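PDB 4BG2: PatF from Prochloron didemni, which is probably a prenyltransferase-fold protein of cyanobactin (patellamide) biosynthesis, related to enzymes that transfer prenyl groups to peptides. Local coordinates for residues A[101-106]-A[176-181]; A[118-123]-A[135-140]; A[148-153]-A[168-173]; A[185-190]-A[235-240]. One frame throughout, in Å; residues are numbered along the deposited sequence.

Contact 1: A[101-106]-A[176-181]; sequences DSFDRF and IGFELF
F103, F106 and F178 form an aromatic cluster where helix 101-110 lies against strand 173-181. The strand is part of a closed antiparallel barrel with helices packed outside it, consistent with the ABBA (PT-barrel) fold of prenyltransferases. F178 has more surface buried here than any other residue. Its CG is anti to the carbonyl carbon (chi1 -65°), and its ring lies among side chains and backbone of the helix. F103 turns an edge to one face of this ring. The two make an edge-to-face (T-shaped) pair with planes 76° apart. F103 CD1 stands 3.7 Å from F178 CD1, over the rim of the ring and not over its centre. The backbone of F103 adds a CH-pi contact, with F103 CA 4.2 Å from the centroid of the F178 ring. F106, three residues further along the helix, meets the outer end of F178. Its CB is 3.6 Å from F178 CZ, and the two rings are oblique, at 57°. The far part of F106 goes on to I176, with F106 CE2 3.7 Å from I176 CD1. S102 contributes mainly its carbonyl, with S102 O 3.8 Å from F178 CE2. That oxygen already accepts the helical bond from F106 N. No hydrogen bond crosses between helix and strand. The cluster also joins its neighbours. F103 rests on L80 and A83 of helix 79-91, F106 on T152 and L156 of helix 147-157, and F178 on I138 and V188 of the two flanking strands.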
loop_
_atom_site.group_PDB
_atom_site.type_symbol
_atom_site.label_atom_id
_atom_site.label_comp_id
_atom_site.label_asym_id
_atom_site.label_seq_id
_atom_site.Cartn_x
_atom_site.Cartn_y
_atom_site.Cartn_z
ATOM N N ASP A 101 -2.744 -17.382 7.590
ATOM C CA ASP A 101 -2.541 -17.519 9.025
ATOM C C ASP A 101 -2.227 -16.178 9.711
ATOM O O ASP A 101 -2.904 -15.833 10.668
ATOM C CB ASP A 101 -1.471 -18.580 9.334
ATOM C CG ASP A 101 -1.949 -20.007 9.016
ATOM O OD1 ASP A 101 -3.125 -20.175 8.580
ATOM O OD2 ASP A 101 -1.165 -20.967 9.199
ATOM N N SER A 102 -1.258 -15.404 9.206
ATOM C CA SER A 102 -0.867 -14.161 9.897
ATOM C C SER A 102 -1.982 -13.159 9.933
ATOM O O SER A 102 -2.274 -12.573 10.980
ATOM C CB SER A 102 0.337 -13.503 9.229
ATOM O OG SER A 102 1.485 -14.293 9.398
ATOM N N PHE A 103 -2.622 -12.948 8.789
ATOM C CA PHE A 103 -3.766 -12.029 8.736
ATOM C C PHE A 103 -4.951 -12.472 9.635
ATOM O O PHE A 103 -5.542 -11.653 10.348
ATOM C CB PHE A 103 -4.251 -11.853 7.298
ATOM C CG PHE A 103 -5.346 -10.853 7.161
ATOM C CD1 PHE A 103 -5.080 -9.495 7.302
ATOM C CD2 PHE A 103 -6.643 -11.250 6.894
ATOM C CE1 PHE A 103 -6.084 -8.553 7.211
ATOM C CE2 PHE A 103 -7.654 -10.313 6.799
ATOM C CZ PHE A 103 -7.373 -8.961 6.954
ATOM N N ASP A 104 -5.295 -13.757 9.589
ATOM C CA ASP A 104 -6.346 -14.281 10.463
ATOM C C ASP A 104 -6.028 -14.086 11.951
ATOM O O ASP A 104 -6.883 -13.684 12.716
ATOM C CB ASP A 104 -6.581 -15.767 10.216
ATOM C CG ASP A 104 -7.299 -16.033 8.934
ATOM O OD1 ASP A 104 -7.953 -15.102 8.402
ATOM O OD2 ASP A 104 -7.225 -17.183 8.454
ATOM N N ARG A 105 -4.790 -14.345 12.340
ATOM C CA ARG A 105 -4.395 -14.174 13.731
ATOM C C ARG A 105 -4.416 -12.696 14.134
ATOM O O ARG A 105 -4.842 -12.361 15.243
ATOM C CB ARG A 105 -3.037 -14.805 13.990
ATOM C CG ARG A 105 -3.105 -16.323 14.046
ATOM C CD ARG A 105 -1.757 -16.964 13.787
ATOM N NE ARG A 105 -0.798 -16.684 14.852
ATOM C CZ ARG A 105 0.515 -16.924 14.787
ATOM N NH1 ARG A 105 1.078 -17.440 13.697
ATOM N NH2 ARG A 105 1.279 -16.620 15.820
ATOM N N PHE A 106 -4.026 -11.796 13.241
ATOM C CA PHE A 106 -4.040 -10.374 13.585
ATOM C C PHE A 106 -5.476 -9.896 13.698
ATOM O O PHE A 106 -5.837 -9.181 14.654
ATOM C CB PHE A 106 -3.269 -9.524 12.570
ATOM C CG PHE A 106 -3.222 -8.073 12.944
ATOM C CD1 PHE A 106 -4.270 -7.249 12.657
ATOM C CD2 PHE A 106 -2.142 -7.561 13.627
ATOM C CE1 PHE A 106 -4.248 -5.921 13.019
ATOM C CE2 PHE A 106 -2.111 -6.229 13.991
ATOM C CZ PHE A 106 -3.169 -5.412 13.690
ATOM N N ILE A 176 0.214 -1.615 8.865
ATOM C CA ILE A 176 0.691 -2.990 8.807
ATOM C C ILE A 176 0.185 -3.640 7.522
ATOM O O ILE A 176 -1.007 -3.621 7.230
ATOM C CB ILE A 176 0.220 -3.795 10.027
ATOM C CG1 ILE A 176 0.744 -3.149 11.310
ATOM C CG2 ILE A 176 0.688 -5.241 9.915
ATOM C CD1 ILE A 176 -0.005 -3.591 12.556
ATOM N N GLY A 177 1.117 -4.182 6.736
ATOM C CA GLY A 177 0.826 -4.841 5.467
ATOM C C GLY A 177 0.878 -6.355 5.595
ATOM O O GLY A 177 1.732 -6.897 6.289
ATOM N N PHE A 178 -0.070 -7.023 4.946
ATOM C CA PHE A 178 -0.065 -8.476 4.842
ATOM C C PHE A 178 -0.157 -8.785 3.370
ATOM O O PHE A 178 -1.138 -8.399 2.733
ATOM C CB PHE A 178 -1.289 -9.054 5.555
ATOM C CG PHE A 178 -1.286 -8.817 7.027
ATOM C CD1 PHE A 178 -1.866 -7.665 7.555
ATOM C CD2 PHE A 178 -0.720 -9.739 7.902
ATOM C CE1 PHE A 178 -1.894 -7.459 8.912
ATOM C CE2 PHE A 178 -0.754 -9.539 9.266
ATOM C CZ PHE A 178 -1.334 -8.392 9.774
ATOM N N GLU A 179 0.872 -9.422 2.817
ATOM C CA GLU A 179 0.866 -9.790 1.416
ATOM C C GLU A 179 0.753 -11.289 1.302
ATOM O O GLU A 179 1.551 -12.012 1.865
ATOM C CB GLU A 179 2.109 -9.297 0.650
ATOM C CG GLU A 179 1.989 -9.553 -0.853
ATOM C CD GLU A 179 2.822 -8.602 -1.720
ATOM O OE1 GLU A 179 3.812 -8.052 -1.210
ATOM O OE2 GLU A 179 2.453 -8.369 -2.893
ATOM N N LEU A 180 -0.255 -11.743 0.570
ATOM C CA LEU A 180 -0.545 -13.161 0.438
ATOM C C LEU A 180 -0.404 -13.608 -0.989
ATOM O O LEU A 180 -1.297 -13.395 -1.800
ATOM C CB LEU A 180 -1.961 -13.455 0.938
ATOM C CG LEU A 180 -2.226 -13.174 2.429
ATOM C CD1 LEU A 180 -2.268 -11.688 2.722
ATOM C CD2 LEU A 180 -3.546 -13.789 2.849
ATOM N N PHE A 181 0.723 -14.239 -1.294
ATOM C CA PHE A 181 1.000 -14.690 -2.632
ATOM C C PHE A 181 0.255 -15.987 -2.938
ATOM O O PHE A 181 -0.006 -16.812 -2.045
ATOM C CB PHE A 181 2.490 -14.875 -2.835
ATOM C CG PHE A 181 3.285 -13.601 -2.767
ATOM C CD1 PHE A 181 3.440 -12.804 -3.894
ATOM C CD2 PHE A 181 3.925 -13.219 -1.594
ATOM C CE1 PHE A 181 4.214 -11.657 -3.857
ATOM C CE2 PHE A 181 4.701 -12.070 -1.550
ATOM C CZ PHE A 181 4.839 -11.281 -2.685
#

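Contact 2: A[118-123]-A[135-140]; sequences NNTIGV and MLYIHI
N118 pairs with H139 by backbone and side chain. H139 N gives a hydrogen bond of 2.9 Å to N118 O. The two side chains run side by side in the same direction, with amide and ring planes 82° apart. N118 OD1 lies in the plane of the imidazole at its edge, 3.3 Å from H139 CD2. This oxygen is buried and has no hydrogen-bond partner in the model. N119 forms a non-hydrogen-bonded pair with I138, and its CB touches I138 CD1 at 3.7 Å. Its amide serves its own strand and a neighbour: N119 ND2 bonds the carbonyl of the next residue, T120 O, while N119 OD1 is held by S79. The strands 116-124 and 133-140 form a beta hairpin in the wall of the antiparallel barrel, and the first strand is interrupted at T120. T120 N still bonds Y137 O, at 2.8 Å. In return Y137 N donates to the side-chain T120 OG1, at 2.9 Å, and not to T120 O. The hydroxyl sits between the backbone N and the carbonyl carbon (chi1 61°), close to Y137 CB. T120 OG1 is also bonded to E67 of the neighbouring strand 60-70, and T120 CG2 packs at the edge of the H139 ring. An alanine here would probably leave Y137 N without its acceptor and E67 without this partner. I121 sends CG2 to L136 CD2, 4.0 Å away. G122 pairs with M135, a selenomethionine, whose N donates to G122 O at 2.8 Å from above the carbonyl plane.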
loop_
_atom_site.group_PDB
_atom_site.type_symbol
_atom_site.label_atom_id
_atom_site.label_comp_id
_atom_site.label_asym_id
_atom_site.label_seq_id
_atom_site.Cartn_x
_atom_site.Cartn_y
_atom_site.Cartn_z
ATOM N N ASN A 118 -9.222 1.201 9.613
ATOM C CA ASN A 118 -9.773 0.273 8.637
ATOM C C ASN A 118 -8.705 -0.677 8.186
ATOM O O ASN A 118 -7.540 -0.565 8.584
ATOM C CB ASN A 118 -10.352 1.015 7.424
ATOM C CG ASN A 118 -9.292 1.740 6.584
ATOM O OD1 ASN A 118 -8.172 1.271 6.393
ATOM N ND2 ASN A 118 -9.682 2.857 6.020
ATOM N N ASN A 119 -9.114 -1.605 7.346
ATOM C CA ASN A 119 -8.191 -2.306 6.465
ATOM C C ASN A 119 -8.562 -1.995 5.016
ATOM O O ASN A 119 -9.681 -1.610 4.740
ATOM C CB ASN A 119 -8.194 -3.796 6.731
ATOM C CG ASN A 119 -9.524 -4.448 6.398
ATOM O OD1 ASN A 119 -10.440 -4.497 7.232
ATOM N ND2 ASN A 119 -9.641 -4.938 5.178
ATOM N N THR A 120 -7.596 -2.125 4.119
ATOM C CA THR A 120 -7.830 -1.979 2.703
ATOM C C THR A 120 -8.138 -3.354 2.111
ATOM O O THR A 120 -8.021 -4.382 2.782
ATOM C CB THR A 120 -6.558 -1.485 1.965
ATOM O OG1 THR A 120 -5.533 -2.441 2.138
ATOM C CG2 THR A 120 -6.056 -0.177 2.508
ATOM N N ILE A 121 -8.492 -3.384 0.838
ATOM C CA ILE A 121 -8.315 -4.601 0.090
ATOM C C ILE A 121 -7.571 -4.253 -1.181
ATOM O O ILE A 121 -7.767 -3.204 -1.773
ATOM C CB ILE A 121 -9.636 -5.340 -0.249
ATOM C CG1 ILE A 121 -10.642 -4.431 -0.910
ATOM C CG2 ILE A 121 -10.251 -5.947 1.013
ATOM C CD1 ILE A 121 -11.749 -5.168 -1.606
ATOM N N GLY A 122 -6.764 -5.187 -1.626
ATOM C CA GLY A 122 -5.961 -4.963 -2.770
ATOM C C GLY A 122 -5.469 -6.227 -3.383
ATOM O O GLY A 122 -5.480 -7.287 -2.749
ATOM N N VAL A 123 -5.065 -6.097 -4.644
ATOM C CA VAL A 123 -4.444 -7.156 -5.393
ATOM C C VAL A 123 -3.235 -6.596 -6.133
ATOM O O VAL A 123 -3.282 -5.477 -6.660
ATOM C CB VAL A 123 -5.390 -7.802 -6.436
ATOM C CG1 VAL A 123 -6.469 -8.591 -5.748
ATOM C CG2 VAL A 123 -5.994 -6.782 -7.394
HETATM N N MSE A 135 -3.186 -8.063 -1.249
HETATM C CA MSE A 135 -2.479 -7.126 -0.390
HETATM C C MSE A 135 -3.494 -6.502 0.507
HETATM O O MSE A 135 -4.540 -6.018 0.067
HETATM C CB MSE A 135 -1.793 -6.058 -1.259
HETATM C CG MSE A 135 -0.977 -5.059 -0.430
HETATM SE SE MSE A 135 0.760 -5.844 0.056
HETATM C CE MSE A 135 0.594 -5.687 1.992
ATOM N N LEU A 136 -3.219 -6.540 1.796
ATOM C CA LEU A 136 -4.134 -6.008 2.790
ATOM C C LEU A 136 -3.351 -5.126 3.748
ATOM O O LEU A 136 -2.400 -5.577 4.372
ATOM C CB LEU A 136 -4.786 -7.142 3.570
ATOM C CG LEU A 136 -5.502 -8.216 2.730
ATOM C CD1 LEU A 136 -5.811 -9.454 3.548
ATOM C CD2 LEU A 136 -6.790 -7.707 2.121
ATOM N N TYR A 137 -3.783 -3.875 3.896
ATOM C CA TYR A 137 -3.138 -2.979 4.817
ATOM C C TYR A 137 -4.094 -2.675 5.955
ATOM O O TYR A 137 -5.265 -2.421 5.717
ATOM C CB TYR A 137 -2.751 -1.672 4.106
ATOM C CG TYR A 137 -1.586 -1.809 3.161
ATOM C CD1 TYR A 137 -0.298 -1.974 3.656
ATOM C CD2 TYR A 137 -1.759 -1.741 1.775
ATOM C CE1 TYR A 137 0.792 -2.075 2.808
ATOM C CE2 TYR A 137 -0.664 -1.852 0.920
ATOM C CZ TYR A 137 0.604 -2.017 1.455
ATOM O OH TYR A 137 1.700 -2.126 0.645
ATOM N N ILE A 138 -3.564 -2.657 7.174
ATOM C CA ILE A 138 -4.284 -2.168 8.324
ATOM C C ILE A 138 -3.798 -0.741 8.591
ATOM O O ILE A 138 -2.608 -0.515 8.806
ATOM C CB ILE A 138 -3.980 -3.020 9.578
ATOM C CG1 ILE A 138 -4.156 -4.507 9.298
ATOM C CG2 ILE A 138 -4.802 -2.566 10.783
ATOM C CD1 ILE A 138 -5.558 -4.934 9.039
ATOM N N HIS A 139 -4.717 0.213 8.617
ATOM C CA HIS A 139 -4.391 1.597 8.950
ATOM C C HIS A 139 -4.758 1.907 10.393
ATOM O O HIS A 139 -5.909 1.796 10.781
ATOM C CB HIS A 139 -5.103 2.549 8.016
ATOM C CG HIS A 139 -4.586 2.485 6.626
ATOM N ND1 HIS A 139 -3.359 2.997 6.271
ATOM C CD2 HIS A 139 -5.116 1.962 5.497
ATOM C CE1 HIS A 139 -3.160 2.802 4.980
ATOM N NE2 HIS A 139 -4.204 2.161 4.490
ATOM N N ILE A 140 -3.747 2.295 11.164
ATOM C CA ILE A 140 -3.857 2.483 12.594
ATOM C C ILE A 140 -4.108 3.956 12.867
ATOM O O ILE A 140 -3.630 4.801 12.118
ATOM C CB ILE A 140 -2.547 2.023 13.269
ATOM C CG1 ILE A 140 -2.296 0.543 12.964
ATOM C CG2 ILE A 140 -2.582 2.247 14.765
ATOM C CD1 ILE A 140 -0.861 0.117 13.173
#

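Contact 3: A[148-153]-A[168-173]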
loop_
_atom_site.group_PDB
_atom_site.type_symbol
_atom_site.label_atom_id
_atom_site.label_comp_id
_atom_site.label_asym_id
_atom_site.label_seq_id
_atom_site.Cartn_x
_atom_site.Cartn_y
_atom_site.Cartn_z
ATOM N N GLU A 148 0.469 -2.457 21.342
ATOM C CA GLU A 148 -0.063 -3.832 21.320
ATOM C C GLU A 148 -0.347 -4.359 19.900
ATOM O O GLU A 148 -0.132 -5.539 19.603
ATOM C CB GLU A 148 -1.279 -4.000 22.247
ATOM C CG GLU A 148 -2.636 -3.521 21.732
ATOM C CD GLU A 148 -2.890 -2.038 21.964
ATOM O OE1 GLU A 148 -1.999 -1.211 21.626
ATOM O OE2 GLU A 148 -3.987 -1.699 22.471
ATOM N N LEU A 149 -0.800 -3.480 19.006
ATOM C CA LEU A 149 -1.002 -3.854 17.603
ATOM C C LEU A 149 0.334 -4.181 16.961
ATOM O O LEU A 149 0.475 -5.188 16.272
ATOM C CB LEU A 149 -1.668 -2.717 16.817
ATOM C CG LEU A 149 -3.017 -2.206 17.312
ATOM C CD1 LEU A 149 -3.612 -1.189 16.359
ATOM C CD2 LEU A 149 -3.965 -3.375 17.501
ATOM N N ALA A 150 1.312 -3.299 17.171
ATOM C CA ALA A 150 2.634 -3.425 16.574
ATOM C C ALA A 150 3.349 -4.651 17.098
ATOM O O ALA A 150 4.072 -5.294 16.341
ATOM C CB ALA A 150 3.468 -2.177 16.851
ATOM N N ARG A 151 3.148 -4.993 18.377
ATOM C CA ARG A 151 3.715 -6.242 18.938
ATOM C C ARG A 151 3.207 -7.492 18.254
ATOM O O ARG A 151 3.983 -8.356 17.864
ATOM C CB ARG A 151 3.409 -6.400 20.422
ATOM C CG ARG A 151 4.384 -5.659 21.302
ATOM C CD ARG A 151 4.244 -6.037 22.761
ATOM N NE ARG A 151 5.385 -5.454 23.460
ATOM C CZ ARG A 151 5.416 -4.218 23.940
ATOM N NH1 ARG A 151 4.340 -3.437 23.865
ATOM N NH2 ARG A 151 6.526 -3.777 24.524
ATOM N N THR A 152 1.890 -7.585 18.115
ATOM C CA THR A 152 1.273 -8.710 17.421
ATOM C C THR A 152 1.856 -8.857 16.016
ATOM O O THR A 152 2.277 -9.948 15.631
ATOM C CB THR A 152 -0.230 -8.512 17.315
ATOM O OG1 THR A 152 -0.792 -8.319 18.623
ATOM C CG2 THR A 152 -0.880 -9.718 16.629
ATOM N N ALA A 153 1.916 -7.752 15.260
ATOM C CA ALA A 153 2.498 -7.776 13.895
ATOM C C ALA A 153 3.956 -8.227 13.909
ATOM O O ALA A 153 4.377 -9.046 13.081
ATOM C CB ALA A 153 2.379 -6.402 13.229
ATOM N N VAL A 168 11.462 1.888 17.166
ATOM C CA VAL A 168 10.824 2.567 16.041
ATOM C C VAL A 168 9.581 1.796 15.600
ATOM O O VAL A 168 8.518 2.382 15.380
ATOM C CB VAL A 168 11.779 2.744 14.841
ATOM C CG1 VAL A 168 11.035 3.300 13.652
ATOM C CG2 VAL A 168 12.969 3.656 15.204
ATOM N N LEU A 169 9.717 0.485 15.453
ATOM C CA LEU A 169 8.589 -0.351 15.006
ATOM C C LEU A 169 7.478 -0.403 16.060
ATOM O O LEU A 169 6.301 -0.324 15.730
ATOM C CB LEU A 169 9.069 -1.771 14.671
ATOM C CG LEU A 169 10.116 -1.839 13.576
ATOM C CD1 LEU A 169 10.568 -3.258 13.312
ATOM C CD2 LEU A 169 9.609 -1.196 12.291
ATOM N N LEU A 170 7.848 -0.542 17.329
ATOM C CA LEU A 170 6.841 -0.656 18.391
ATOM C C LEU A 170 6.074 0.659 18.600
ATOM O O LEU A 170 4.889 0.633 18.929
ATOM C CB LEU A 170 7.485 -1.092 19.713
ATOM C CG LEU A 170 7.866 -2.566 19.898
ATOM C CD1 LEU A 170 8.537 -2.770 21.252
ATOM C CD2 LEU A 170 6.642 -3.463 19.769
ATOM N N ARG A 171 6.742 1.800 18.397
ATOM C CA ARG A 171 6.164 3.107 18.712
ATOM C C ARG A 171 5.564 3.857 17.513
ATOM O O ARG A 171 4.540 4.505 17.669
ATOM C CB ARG A 171 7.205 4.013 19.372
ATOM C CG ARG A 171 7.759 3.532 20.716
ATOM C CD ARG A 171 6.695 3.327 21.785
ATOM N NE ARG A 171 5.753 4.451 21.875
ATOM C CZ ARG A 171 4.648 4.459 22.628
ATOM N NH1 ARG A 171 4.327 3.413 23.382
ATOM N NH2 ARG A 171 3.856 5.522 22.632
ATOM N N ASP A 172 6.173 3.775 16.326
ATOM C CA ASP A 172 5.744 4.604 15.180
ATOM C C ASP A 172 5.019 3.864 14.039
ATOM O O ASP A 172 4.657 4.486 13.032
ATOM C CB ASP A 172 6.945 5.369 14.623
ATOM C CG ASP A 172 7.450 6.462 15.586
ATOM O OD1 ASP A 172 6.765 6.771 16.603
ATOM O OD2 ASP A 172 8.534 7.018 15.317
ATOM N N THR A 173 4.793 2.557 14.197
ATOM C CA THR A 173 4.075 1.773 13.176
ATOM C C THR A 173 2.681 2.342 13.040
ATOM O O THR A 173 1.913 2.387 13.992
ATOM C CB THR A 173 4.058 0.261 13.506
ATOM O OG1 THR A 173 5.370 -0.255 13.325
ATOM C CG2 THR A 173 3.121 -0.526 12.593
#
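A150 and L170 mark the nearest approach of the two backbones, with their CA atoms 5.4 Å apart. The segment axes come to 8.2 Å, and their directions differ by 140°, so the helices run roughly antiparallel. They are successive helices on the outside of the barrel, 147-157 and 163-172, and the second leads directly into barrel strand 173-181. The small A150 points toward the other helix, consistent with the close approach. Its CB touches backbone, 3.6 Å from L169 O, with L170 O close by. T173 also meets this methyl, with T173 CB 4.2 Å from A150 CB. R151 and L170 make the outer part of the contact. R151 CG is 3.5 Å from L170 CD2, and the arginine chain is extended from CG to NE. The other methyl, L170 CD1, lies over one face of the guanidinium, 4.0 Å from R151 NH2. The leucine thus crosses the arginine obliquely, one methyl on its aliphatic part and the other over the guanidinium. The charge itself is paired with E147, which also holds R171 of the second helix, so one carboxylate serves both arginines. Inward, A153 and T173 rest on L190 of strand 186-194. L169 O, besides meeting A150, accepts a hydrogen bond of 2.6 Å from T173 OG1, which lies in the carbonyl plane on a lone pair.

Contact 4: A[185-190]-A[235-240]; sequences RSRVDL and SKTRVE
R187, S235 and R238 have the most surface buried where barrel strand 186-194 meets the loop before strand 242-247. S235 and R238 are the ends of a type I beta turn, and R187, D189 and R238 form a salt-bridge network. Each arginine grips D189 side-on with NE and NH2, one nitrogen to each carboxylate oxygen. R238 NH2 is 2.9 Å from D189 OD2, and R187 NH2 is 2.8 Å from the same D189 OD2. The two arginines reach the carboxylate from opposite faces of its plane. Their guanidinium planes are 74° apart, and R187 NH2 comes within 3.1 Å of R238 NH2. An alanine in place of D189 would probably leave these two like charges without the carboxylate between them, and R238 free to turn away. R187 NH1 has a second carboxylate in E179. The aliphatic part of R187 lies against T237, with R187 CD 3.4 Å from T237 CB. S235 CB sits near D189 OD1, and S235 OG, anti to the backbone N (chi1 -172°), is hydrogen-bonded to V188 O at 2.7 Å and also to D157 OD1. One water accepts from V188 N at 3.0 Å and donates to S235 OG at 2.9 Å.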
loop_
_atom_site.group_PDB
_atom_site.type_symbol
_atom_site.label_atom_id
_atom_site.label_comp_id
_atom_site.label_asym_id
_atom_site.label_seq_id
_atom_site.Cartn_x
_atom_site.Cartn_y
_atom_site.Cartn_z
ATOM N N ARG A 185 3.245 -18.303 -0.263
ATOM C CA ARG A 185 4.083 -17.379 0.516
ATOM C C ARG A 185 3.268 -16.223 1.065
ATOM O O ARG A 185 2.371 -15.706 0.408
ATOM C CB ARG A 185 5.184 -16.798 -0.328
ATOM C CG ARG A 185 6.339 -17.735 -0.575
ATOM C CD ARG A 185 7.380 -17.024 -1.431
ATOM N NE ARG A 185 6.819 -16.738 -2.742
ATOM C CZ ARG A 185 6.740 -15.539 -3.312
ATOM N NH1 ARG A 185 7.227 -14.455 -2.730
ATOM N NH2 ARG A 185 6.167 -15.442 -4.499
ATOM N N SER A 186 3.599 -15.796 2.266
ATOM C CA SER A 186 2.962 -14.642 2.864
ATOM C C SER A 186 4.013 -13.785 3.533
ATOM O O SER A 186 5.066 -14.279 3.899
ATOM C CB SER A 186 1.865 -15.079 3.836
ATOM O OG SER A 186 2.449 -15.708 4.981
ATOM N N ARG A 187 3.727 -12.495 3.681
ATOM C CA ARG A 187 4.638 -11.566 4.299
ATOM C C ARG A 187 3.864 -10.562 5.136
ATOM O O ARG A 187 2.721 -10.231 4.842
ATOM C CB ARG A 187 5.475 -10.826 3.233
ATOM C CG ARG A 187 6.679 -10.063 3.778
ATOM C CD ARG A 187 7.423 -9.252 2.690
ATOM N NE ARG A 187 6.614 -8.117 2.304
ATOM C CZ ARG A 187 5.909 -8.024 1.179
ATOM N NH1 ARG A 187 5.959 -8.963 0.242
ATOM N NH2 ARG A 187 5.153 -6.957 0.986
ATOM N N VAL A 188 4.527 -10.089 6.180
ATOM C CA VAL A 188 4.024 -9.062 7.048
ATOM C C VAL A 188 5.023 -7.885 6.951
ATOM O O VAL A 188 6.214 -8.065 7.154
ATOM C CB VAL A 188 3.914 -9.560 8.512
ATOM C CG1 VAL A 188 3.367 -8.488 9.424
ATOM C CG2 VAL A 188 3.033 -10.797 8.603
ATOM N N ASP A 189 4.497 -6.701 6.638
ATOM C CA ASP A 189 5.257 -5.473 6.561
ATOM C C ASP A 189 4.876 -4.582 7.753
ATOM O O ASP A 189 3.710 -4.299 7.954
ATOM C CB ASP A 189 4.924 -4.735 5.252
ATOM C CG ASP A 189 5.763 -5.206 4.065
ATOM O OD1 ASP A 189 6.799 -5.890 4.266
ATOM O OD2 ASP A 189 5.383 -4.901 2.918
ATOM N N LEU A 190 5.865 -4.143 8.532
ATOM C CA LEU A 190 5.657 -3.133 9.578
ATOM C C LEU A 190 6.055 -1.761 9.084
ATOM O O LEU A 190 7.162 -1.576 8.576
ATOM C CB LEU A 190 6.428 -3.470 10.849
ATOM C CG LEU A 190 5.605 -4.385 11.758
ATOM C CD1 LEU A 190 5.933 -5.826 11.420
ATOM C CD2 LEU A 190 5.817 -4.092 13.237
ATOM N N SER A 235 10.431 -5.843 7.179
ATOM C CA SER A 235 9.925 -7.209 7.244
ATOM C C SER A 235 11.085 -8.152 7.412
ATOM O O SER A 235 12.163 -7.900 6.892
ATOM C CB SER A 235 9.196 -7.588 5.937
ATOM O OG SER A 235 8.537 -8.857 6.029
ATOM N N LYS A 236 10.827 -9.284 8.060
ATOM C CA LYS A 236 11.774 -10.405 8.075
ATOM C C LYS A 236 12.174 -10.798 6.648
ATOM O O LYS A 236 13.221 -11.361 6.425
ATOM C CB LYS A 236 11.136 -11.654 8.672
ATOM C CG LYS A 236 12.136 -12.745 9.030
ATOM C CD LYS A 236 11.420 -13.937 9.638
ATOM C CE LYS A 236 12.395 -15.009 10.110
ATOM N NZ LYS A 236 13.015 -15.750 8.963
ATOM N N THR A 237 11.278 -10.560 5.698
ATOM C CA THR A 237 11.458 -10.968 4.328
ATOM C C THR A 237 12.292 -9.968 3.541
ATOM O O THR A 237 12.717 -10.263 2.428
ATOM C CB THR A 237 10.080 -11.112 3.678
ATOM O OG1 THR A 237 9.438 -12.288 4.198
ATOM C CG2 THR A 237 10.181 -11.203 2.190
ATOM N N ARG A 238 12.560 -8.805 4.123
ATOM C CA ARG A 238 13.265 -7.741 3.422
ATOM C C ARG A 238 14.659 -7.545 4.002
ATOM O O ARG A 238 14.837 -7.338 5.216
ATOM C CB ARG A 238 12.490 -6.445 3.561
ATOM C CG ARG A 238 11.198 -6.420 2.777
ATOM C CD ARG A 238 10.520 -5.072 2.963
ATOM N NE ARG A 238 9.137 -5.062 2.459
ATOM C CZ ARG A 238 8.764 -4.782 1.209
ATOM N NH1 ARG A 238 9.680 -4.472 0.288
ATOM N NH2 ARG A 238 7.457 -4.814 0.874
ATOM N N VAL A 239 15.647 -7.599 3.129
ATOM C CA VAL A 239 17.016 -7.321 3.503
ATOM C C VAL A 239 17.172 -5.859 3.967
ATOM O O VAL A 239 17.941 -5.566 4.882
ATOM C CB VAL A 239 17.965 -7.689 2.346
ATOM C CG1 VAL A 239 19.293 -6.971 2.470
ATOM C CG2 VAL A 239 18.171 -9.196 2.349
ATOM N N GLU A 240 16.425 -4.957 3.355
ATOM C CA GLU A 240 16.439 -3.553 3.762
ATOM C C GLU A 240 15.027 -3.035 3.585
ATOM O O GLU A 240 14.278 -3.566 2.780
ATOM C CB GLU A 240 17.480 -2.724 2.983
ATOM C CG GLU A 240 17.328 -2.656 1.473
ATOM C CD GLU A 240 18.381 -1.731 0.826
ATOM O OE1 GLU A 240 18.274 -0.475 0.893
ATOM O OE2 GLU A 240 19.318 -2.269 0.219
HETATM O O HOH W 1 7.186 -11.120 7.163
#

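Overall arrangement
All four contacts belong to one barrel and its outer helices. Contacts 1 and 2, centres about 10 Å apart, meet through the pairing of strands 133-140 and 173-181. Contacts 1 and 4, about 11 Å apart centre to centre, meet through strands 173-181 and 186-194 and the E179-R187 salt bridge. Contact 3 lies about 15 or 16 Å from the others, centre to centre, and touches each of them. Contacts 2 and 4 share the sheet without touching. Along the chain, contacts 2 and 3 fall inside the loop closed by contact 1, and contact 4 follows. Four adjacent strands, 116-124, 133-140, 173-181 and 186-194, thus form one part of the wall with helices outside, consistent with a prenyltransferase-type barrel.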